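Local coordinates for transcriptional regulator, SorC family (PDB 2O0M), which probably regulates transcription as a SorC-family DNA-binding protein whose C-terminal domain is thought to bind a sugar or a related carbohydrate effector, at residues I180-A183 against V184-A188; I243-A246 against L247-A250; D257-M260 against V261-K264. One frame throughout, in Å; residues are numbered along the deposited sequence.

Contact 1: I180-A183 against V184-A188; sequences IGEA and VSVQA
Glu-182 folds over Val-186 across a beta turn that leads into helix 188-199, within the loop that follows strand 169-175 of the putative sugar-binding domain. The turn is closed by Val-186 N, which donates to Ala-183 O at 3.1 Å; Val-184 and Ser-185, both with helical backbone angles, occupy its two middle positions. The N-H points fairly well at the oxygen (153°), but the donor stands above the carbonyl plane, 44° out of it, so the bond does not follow a lone pair. Starting at the root of Glu-182, CB packs 4.0 Å from Val-186 CG2 and 4.1 Å from Gln-187 CA, so the base of the chain rests on the far limb of the turn. The chain then bends sharply at CG (chi2 -73°), and the carboxylate doubles back beside the same methyl group: CD is 4.1 Å from Val-186 CG2 and OE1 is 3.7 Å from it. CB, CD and OE1 thus curl round one methyl, with CG slightly farther off and OE2 turned away from it. The two carboxylate oxygens are engaged separately, OE1 in a salt bridge with Arg-252 NE and OE2 in one with Arg-253 NE. This pairing fixes the rotation of the group and probably favours its ionised form; a phosphate ion, probably from the crystallisation liquor, is bound nearby. Glu-210 holds the other end of the residue, its OE1 accepting from Glu-182 N. On the helix side, Gln-187 sits at the N-cap position. Its CB rests 3.6 Å from Ala-183 O, while its chain runs out extended beyond CG to a bridging water, which is hydrogen-bonded to Gln-187 OE1 at 2.8 Å and to Glu-182 O at 2.8 Å.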
ATOM      1  N   ILE A 180       1.215  11.635  -5.347  1.00 12.92           N
ATOM      2  CA  ILE A 180       1.630  11.288  -3.992  1.00 13.00           C
ATOM      3  C   ILE A 180       2.928  11.972  -3.561  1.00 12.99           C
ATOM      4  O   ILE A 180       3.154  12.167  -2.367  1.00 14.04           O
ATOM      5  CB  ILE A 180       1.742   9.754  -3.843  1.00 12.70           C
ATOM      6  CG1 ILE A 180       0.359   9.103  -3.996  1.00 13.88           C
ATOM      7  CG2 ILE A 180       2.389   9.361  -2.509  1.00 12.71           C
ATOM      8  CD1 ILE A 180      -0.596   9.367  -2.861  1.00 14.18           C
ATOM      9  N   GLY A 181       3.785  12.318  -4.516  1.00 12.64           N
ATOM     10  CA  GLY A 181       5.008  13.063  -4.219  1.00 12.55           C
ATOM     11  C   GLY A 181       6.267  12.226  -4.003  1.00 12.37           C
ATOM     12  O   GLY A 181       7.290  12.749  -3.553  1.00 12.68           O
ATOM     13  N   GLU A 182       6.222  10.939  -4.329  1.00 12.38           N
ATOM     14  CA  GLU A 182       7.425  10.112  -4.201  1.00 12.54           C
ATOM     15  C   GLU A 182       8.391  10.310  -5.368  1.00 13.19           C
ATOM     16  O   GLU A 182       8.008  10.789  -6.429  1.00 14.12           O
ATOM     17  CB  GLU A 182       7.090   8.628  -4.115  1.00 11.82           C
ATOM     18  CG  GLU A 182       6.261   8.229  -2.912  1.00 10.75           C
ATOM     19  CD  GLU A 182       7.004   8.227  -1.579  1.00 10.64           C
ATOM     20  OE1 GLU A 182       8.192   8.590  -1.490  1.00 10.46           O
ATOM     21  OE2 GLU A 182       6.360   7.839  -0.598  1.00 10.21           O
ATOM     22  N   ALA A 183       9.635   9.906  -5.148  1.00 13.89           N
ATOM     23  CA  ALA A 183      10.634   9.823  -6.219  1.00 14.29           C
ATOM     24  C   ALA A 183      10.375   8.619  -7.124  1.00 14.21           C
ATOM     25  O   ALA A 183       9.717   7.658  -6.730  1.00 13.86           O
ATOM     26  CB  ALA A 183      12.024   9.752  -5.634  1.00 14.51           C
ATOM     27  N   VAL A 184      10.889   8.675  -8.350  1.00 14.61           N
ATOM     28  CA  VAL A 184      10.618   7.618  -9.334  1.00 15.13           C
ATOM     29  C   VAL A 184      10.933   6.203  -8.857  1.00 15.07           C
ATOM     30  O   VAL A 184      10.207   5.267  -9.187  1.00 15.88           O
ATOM     31  CB  VAL A 184      11.339   7.878 -10.699  1.00 15.75           C
ATOM     32  CG1 VAL A 184      10.765   9.104 -11.354  1.00 16.74           C
ATOM     33  CG2 VAL A 184      12.837   8.012 -10.525  1.00 17.66           C
ATOM     34  N   SER A 185      11.995   6.028  -8.078  1.00 14.69           N
ATOM     35  CA  SER A 185      12.395   4.689  -7.659  1.00 14.66           C
ATOM     36  C   SER A 185      11.339   3.985  -6.803  1.00 13.72           C
ATOM     37  O   SER A 185      11.309   2.751  -6.751  1.00 14.20           O
ATOM     38  CB  SER A 185      13.719   4.726  -6.883  1.00 14.93           C
ATOM     39  OG  SER A 185      13.628   5.615  -5.776  1.00 18.32           O
ATOM     40  N   VAL A 186      10.498   4.759  -6.118  1.00 12.84           N
ATOM     41  CA  VAL A 186       9.500   4.172  -5.219  1.00 12.83           C
ATOM     42  C   VAL A 186       8.074   4.663  -5.488  1.00 12.55           C
ATOM     43  O   VAL A 186       7.170   4.418  -4.682  1.00 12.70           O
ATOM     44  CB  VAL A 186       9.878   4.360  -3.718  1.00 11.94           C
ATOM     45  CG1 VAL A 186      11.239   3.713  -3.410  1.00 13.15           C
ATOM     46  CG2 VAL A 186       9.843   5.833  -3.309  1.00 11.53           C
ATOM     47  N   GLN A 187       7.842   5.336  -6.610  1.00 11.85           N
ATOM     48  CA  GLN A 187       6.469   5.756  -6.910  1.00 12.92           C
ATOM     49  C   GLN A 187       5.602   4.553  -7.329  1.00 12.09           C
ATOM     50  O   GLN A 187       6.103   3.539  -7.831  1.00 11.69           O
ATOM     51  CB  GLN A 187       6.432   6.907  -7.923  1.00 13.98           C
ATOM     52  CG  GLN A 187       6.435   6.527  -9.352  1.00 15.93           C
ATOM     53  CD  GLN A 187       6.282   7.754 -10.245  1.00 15.22           C
ATOM     54  OE1 GLN A 187       7.266   8.408 -10.555  1.00 17.44           O
ATOM     55  NE2 GLN A 187       5.049   8.055 -10.672  1.00 17.31           N
ATOM     56  N   ALA A 188       4.294   4.670  -7.096  1.00 11.45           N
ATOM     57  CA  ALA A 188       3.360   3.581  -7.335  1.00 11.20           C
ATOM     58  C   ALA A 188       3.402   3.066  -8.798  1.00 10.88           C
ATOM     59  O   ALA A 188       3.326   1.850  -9.040  1.00 10.77           O
ATOM     60  CB  ALA A 188       1.941   4.033  -6.955  1.00 11.58           C
TER
HETATM   61  O   HOH W   1       8.283  10.573  -9.178  1.00 39.92           O

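Contact 2: I243-A246 against L247-A250; sequences IGRA and LHMA
Arg-245 and Met-249, a selenomethionine, meet where strand 238-245 of the mixed, Rossmann-like sheet turns directly into helix 246-252, with Arg-245 at the N-cap position. Two backbone hydrogen bonds make the first turn of the helix. Met-249 N donates to Arg-245 O at 2.9 Å, nearly in line with the carbonyl (167°), and Ala-250 N donates to Ala-246 O at 3.0 Å. Close packing lies beside the first of these: Met-249 CG sits 3.4 Å from Arg-245 O and 3.8 Å from Gly-244 CA, where the absence of a side chain on the glycine lets the selenomethionine chain pass close to the strand. Bends at chi2 and chi3 then lead the selenium end away, to Glu-182 and to within about 4 Å of a bound phosphate ion. Alongside, Ala-246 packs on Ala-268, and Leu-247 and Ala-250 face helix 257-265. The remaining contact involves groups that can carry charge. Arg-245 turns at chi3 (64°), which swings its guanidinium toward His-248, while NE makes a weak hydrogen bond to Thr-311 O. Guanidinium and imidazole are inclined by 54°, too far from parallel to stack, and the approach is made through carbon: Arg-245 NH1 stands 3.9 Å from His-248 CB.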
ATOM      1  N   ILE A 243       2.269   0.709   5.097  1.00  8.66           N
ATOM      2  CA  ILE A 243       1.830   1.702   6.061  1.00  8.81           C
ATOM      3  C   ILE A 243       3.054   2.523   6.380  1.00  8.73           C
ATOM      4  O   ILE A 243       4.097   1.977   6.764  1.00  8.20           O
ATOM      5  CB  ILE A 243       1.271   1.032   7.330  1.00  8.55           C
ATOM      6  CG1 ILE A 243       0.058   0.154   6.980  1.00  9.73           C
ATOM      7  CG2 ILE A 243       0.878   2.069   8.376  1.00  9.12           C
ATOM      8  CD1 ILE A 243      -0.253  -0.881   8.042  1.00  8.82           C
ATOM      9  N   GLY A 244       2.937   3.834   6.225  1.00  8.99           N
ATOM     10  CA  GLY A 244       4.069   4.726   6.439  1.00  9.73           C
ATOM     11  C   GLY A 244       4.075   5.332   7.824  1.00  9.80           C
ATOM     12  O   GLY A 244       3.029   5.459   8.466  1.00  9.75           O
ATOM     13  N   ARG A 245       5.271   5.688   8.280  1.00 10.47           N
ATOM     14  CA  ARG A 245       5.449   6.495   9.475  1.00 10.83           C
ATOM     15  C   ARG A 245       5.201   7.945   9.031  1.00 10.94           C
ATOM     16  O   ARG A 245       5.881   8.459   8.133  1.00 10.82           O
ATOM     17  CB  ARG A 245       6.853   6.253  10.056  1.00 10.69           C
ATOM     18  CG  ARG A 245       7.042   4.801  10.519  1.00 11.09           C
ATOM     19  CD  ARG A 245       8.466   4.423  10.911  1.00 11.96           C
ATOM     20  NE  ARG A 245       8.904   5.187  12.071  1.00 12.21           N
ATOM     21  CZ  ARG A 245       9.731   6.230  12.033  1.00 13.12           C
ATOM     22  NH1 ARG A 245      10.245   6.650  10.884  1.00 13.68           N
ATOM     23  NH2 ARG A 245      10.046   6.867  13.148  1.00 12.61           N
ATOM     24  N   ALA A 246       4.197   8.586   9.630  1.00 11.14           N
ATOM     25  CA  ALA A 246       3.576   9.799   9.074  1.00 11.08           C
ATOM     26  C   ALA A 246       4.543  10.945   8.770  1.00 11.29           C
ATOM     27  O   ALA A 246       4.573  11.447   7.655  1.00 10.65           O
ATOM     28  CB  ALA A 246       2.472  10.286   9.981  1.00 11.61           C
ATOM     29  N   LEU A 247       5.306  11.385   9.764  1.00 11.60           N
ATOM     30  CA  LEU A 247       6.180  12.542   9.548  1.00 12.49           C
ATOM     31  C   LEU A 247       7.303  12.235   8.567  1.00 12.79           C
ATOM     32  O   LEU A 247       7.675  13.085   7.752  1.00 13.76           O
ATOM     33  CB  LEU A 247       6.708  13.097  10.876  1.00 12.03           C
ATOM     34  CG  LEU A 247       5.590  13.596  11.805  1.00 12.50           C
ATOM     35  CD1 LEU A 247       6.191  14.304  13.008  1.00 13.90           C
ATOM     36  CD2 LEU A 247       4.619  14.552  11.096  1.00 12.70           C
ATOM     37  N   HIS A 248       7.834  11.015   8.638  1.00 14.11           N
ATOM     38  CA  HIS A 248       8.829  10.546   7.680  1.00 14.69           C
ATOM     39  C   HIS A 248       8.281  10.595   6.251  1.00 14.38           C
ATOM     40  O   HIS A 248       8.973  11.050   5.338  1.00 13.75           O
ATOM     41  CB  HIS A 248       9.269   9.121   8.036  1.00 15.85           C
ATOM     42  CG  HIS A 248      10.544   8.694   7.376  1.00 18.52           C
ATOM     43  ND1 HIS A 248      10.572   7.889   6.257  1.00 21.00           N
ATOM     44  CD2 HIS A 248      11.838   8.940   7.694  1.00 20.58           C
ATOM     45  CE1 HIS A 248      11.827   7.675   5.902  1.00 20.32           C
ATOM     46  NE2 HIS A 248      12.615   8.297   6.760  1.00 21.94           N
HETATM   47  N   MSE A 249       7.032  10.158   6.064  1.00 14.00           N
HETATM   48  CA  MSE A 249       6.374  10.226   4.752  1.00 14.39           C
HETATM   49  C   MSE A 249       6.237  11.654   4.278  1.00 13.21           C
HETATM   50  O   MSE A 249       6.522  11.957   3.130  1.00 12.82           O
HETATM   51  CB  MSE A 249       4.959   9.606   4.766  1.00 15.21           C
HETATM   52  CG  MSE A 249       4.875   8.118   4.916  1.00 17.53           C
HETATM   53 SE   MSE A 249       5.772   7.086   3.525  1.00 25.61          SE
HETATM   54  CE  MSE A 249       5.777   8.208   2.246  1.00 23.06           C
ATOM     55  N   ALA A 250       5.799  12.539   5.168  1.00 12.56           N
ATOM     56  CA  ALA A 250       5.599  13.935   4.809  1.00 12.56           C
ATOM     57  C   ALA A 250       6.894  14.600   4.338  1.00 12.16           C
ATOM     58  O   ALA A 250       6.896  15.357   3.367  1.00 12.45           O
ATOM     59  CB  ALA A 250       4.992  14.704   5.987  1.00 12.74           C
TER

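Contact 3: D257-M260 against V261-K264; sequences DDEM and VMLK
Glu-259 O accepts the shortest backbone bond of this helical stretch, 2.8 Å from Leu-263 N, and the leucine side chain closes over the same oxygen, with Leu-263 CG 3.3 Å away. Three more bonds of the same i to i+4 pattern, Val-261 N to Asp-257 O, Met-262 N to Asp-258 O and Lys-264 N to Met-260 O, carry the alpha-helix 257-265 through both segments. Another of these carbonyls has a methyl group close by: Val-261 CG2 lies 3.4 Å from Asp-257 O. Met-262, a selenomethionine, runs straight out from the helix with CG opposite the backbone N (chi1 -164°) and then folds at chi3 (22°), which returns its methyl CE to 4.4 Å from Glu-259 CG, a loose contact beside the glutamate stem. The carboxylate goes further: OE2 hydrogen-bonds Tyr-285 OH on strand 283-286; the Tyr-285 side chain also touches Met-262 and Leu-263. At the helix start, Ser-256 OG hydrogen-bonds Glu-259 N. The Met-260 and Lys-264 side chains also run close together, but the modelled approach of the lysine end to the selenium is too short to be sound, and their exact relation is doubtful. Leu-263 is the buried member, set against Leu-247 and Ala-250 of helix 246-252, while Asp-257 and Asp-258 are exposed. With Asp-257, Asp-258 and Glu-259 in its first turn, the helix probably carries negative charge near its N-terminal end, where the helix dipole would be expected to favour ionised carboxylates.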
ATOM      1  N   ASP A 257       5.584  23.225   3.784  1.00 12.20           N
ATOM      2  CA  ASP A 257       5.918  23.579   5.162  1.00 12.00           C
ATOM      3  C   ASP A 257       4.673  23.639   6.043  1.00 12.17           C
ATOM      4  O   ASP A 257       4.669  23.141   7.164  1.00 11.37           O
ATOM      5  CB  ASP A 257       6.618  24.939   5.218  1.00 11.97           C
ATOM      6  CG  ASP A 257       7.942  24.949   4.479  1.00 11.90           C
ATOM      7  OD1 ASP A 257       8.500  23.858   4.219  1.00 11.64           O
ATOM      8  OD2 ASP A 257       8.424  26.052   4.166  1.00 11.69           O
ATOM      9  N   ASP A 258       3.618  24.271   5.536  1.00 11.77           N
ATOM     10  CA  ASP A 258       2.380  24.368   6.290  1.00 12.56           C
ATOM     11  C   ASP A 258       1.821  22.980   6.629  1.00 13.04           C
ATOM     12  O   ASP A 258       1.337  22.756   7.735  1.00 12.68           O
ATOM     13  CB  ASP A 258       1.330  25.174   5.510  1.00 12.37           C
ATOM     14  CG  ASP A 258       1.623  26.670   5.470  1.00 12.82           C
ATOM     15  OD1 ASP A 258       2.417  27.190   6.290  1.00 12.54           O
ATOM     16  OD2 ASP A 258       1.050  27.351   4.603  1.00 11.18           O
ATOM     17  N   GLU A 259       1.874  22.055   5.676  1.00 13.24           N
ATOM     18  CA  GLU A 259       1.349  20.707   5.909  1.00 13.91           C
ATOM     19  C   GLU A 259       2.176  19.951   6.942  1.00 14.20           C
ATOM     20  O   GLU A 259       1.627  19.264   7.800  1.00 13.71           O
ATOM     21  CB  GLU A 259       1.284  19.906   4.605  1.00 13.93           C
ATOM     22  CG  GLU A 259       0.178  20.377   3.663  1.00 13.79           C
ATOM     23  CD  GLU A 259       0.224  19.709   2.289  1.00 14.62           C
ATOM     24  OE1 GLU A 259       1.301  19.692   1.656  1.00 16.58           O
ATOM     25  OE2 GLU A 259      -0.824  19.207   1.836  1.00 15.31           O
HETATM   26  N   MSE A 260       3.497  20.084   6.859  1.00 14.48           N
HETATM   27  CA  MSE A 260       4.385  19.421   7.812  1.00 15.31           C
HETATM   28  C   MSE A 260       4.083  19.896   9.234  1.00 15.75           C
HETATM   29  O   MSE A 260       3.957  19.093  10.156  1.00 15.82           O
HETATM   30  CB  MSE A 260       5.840  19.719   7.476  1.00 15.69           C
HETATM   31  CG  MSE A 260       6.808  19.250   8.510  1.00 17.41           C
HETATM   32 SE   MSE A 260       6.577  17.356   8.994  1.00 26.71          SE
HETATM   33  CE  MSE A 260       7.724  16.699   7.620  1.00 18.72           C
ATOM     34  N   VAL A 261       3.978  21.209   9.403  1.00 16.64           N
ATOM     35  CA  VAL A 261       3.703  21.770  10.722  1.00 17.28           C
ATOM     36  C   VAL A 261       2.334  21.309  11.230  1.00 18.11           C
ATOM     37  O   VAL A 261       2.201  20.955  12.398  1.00 17.68           O
ATOM     38  CB  VAL A 261       3.789  23.304  10.713  1.00 17.29           C
ATOM     39  CG1 VAL A 261       3.279  23.879  12.042  1.00 17.75           C
ATOM     40  CG2 VAL A 261       5.221  23.730  10.461  1.00 15.61           C
HETATM   41  N   MSE A 262       1.340  21.305  10.341  1.00 19.41           N
HETATM   42  CA  MSE A 262      -0.024  20.856  10.669  1.00 20.78           C
HETATM   43  C   MSE A 262       0.000  19.373  11.113  1.00 19.80           C
HETATM   44  O   MSE A 262      -0.617  18.999  12.110  1.00 19.09           O
HETATM   45  CB  MSE A 262      -0.976  21.121   9.473  1.00 20.73           C
HETATM   46  CG  MSE A 262      -2.498  21.078   9.762  1.00 22.43           C
HETATM   47 SE   MSE A 262      -3.751  21.822   8.332  1.00 31.78          SE
HETATM   48  CE  MSE A 262      -2.634  21.692   6.768  1.00 30.27           C
ATOM     49  N   LEU A 263       0.741  18.529  10.403  1.00 19.30           N
ATOM     50  CA  LEU A 263       0.798  17.103  10.753  1.00 20.15           C
ATOM     51  C   LEU A 263       1.432  16.845  12.117  1.00 20.80           C
ATOM     52  O   LEU A 263       0.990  15.972  12.862  1.00 21.04           O
ATOM     53  CB  LEU A 263       1.547  16.316   9.673  1.00 19.00           C
ATOM     54  CG  LEU A 263       0.767  16.102   8.374  1.00 17.06           C
ATOM     55  CD1 LEU A 263       1.682  15.532   7.324  1.00 14.75           C
ATOM     56  CD2 LEU A 263      -0.451  15.202   8.568  1.00 15.38           C
ATOM     57  N   LYS A 264       2.471  17.609  12.437  1.00 22.12           N
ATOM     58  CA  LYS A 264       3.105  17.541  13.748  1.00 23.37           C
ATOM     59  C   LYS A 264       2.140  17.883  14.871  1.00 23.91           C
ATOM     60  O   LYS A 264       2.066  17.181  15.888  1.00 23.65           O
ATOM     61  CB  LYS A 264       4.257  18.530  13.812  1.00 23.68           C
ATOM     62  CG  LYS A 264       5.551  17.985  13.331  1.00 24.90           C
ATOM     63  CD  LYS A 264       6.493  19.128  13.073  1.00 25.85           C
ATOM     64  CE  LYS A 264       6.656  19.331  11.620  1.00 27.91           C
ATOM     65  NZ  LYS A 264       7.489  18.255  11.088  1.00 29.35           N
TER

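In the fold
The three contacts come in series along the chain, all inside the putative sugar-binding domain. Contact 1 lies in the loop between strand 169-175 and helix 188-199; contact 2 is the passage from strand 238-245 into helix 246-252; contact 3 lies on the next helix, 257-265. Strand 142-148 separates the two parallel strands concerned. Centres of contacts 1 and 2 are 14 Å apart, and they touch through Glu-182 and Met-249 near a phosphate that probably comes from the crystallisation liquor but may mark a pocket. Contact 3, joined to contact 2 by helix-helix packing at 12 Å and 20 Å from contact 1, lies farthest out, 23 Å from the chain's centre against 12 Å for the others.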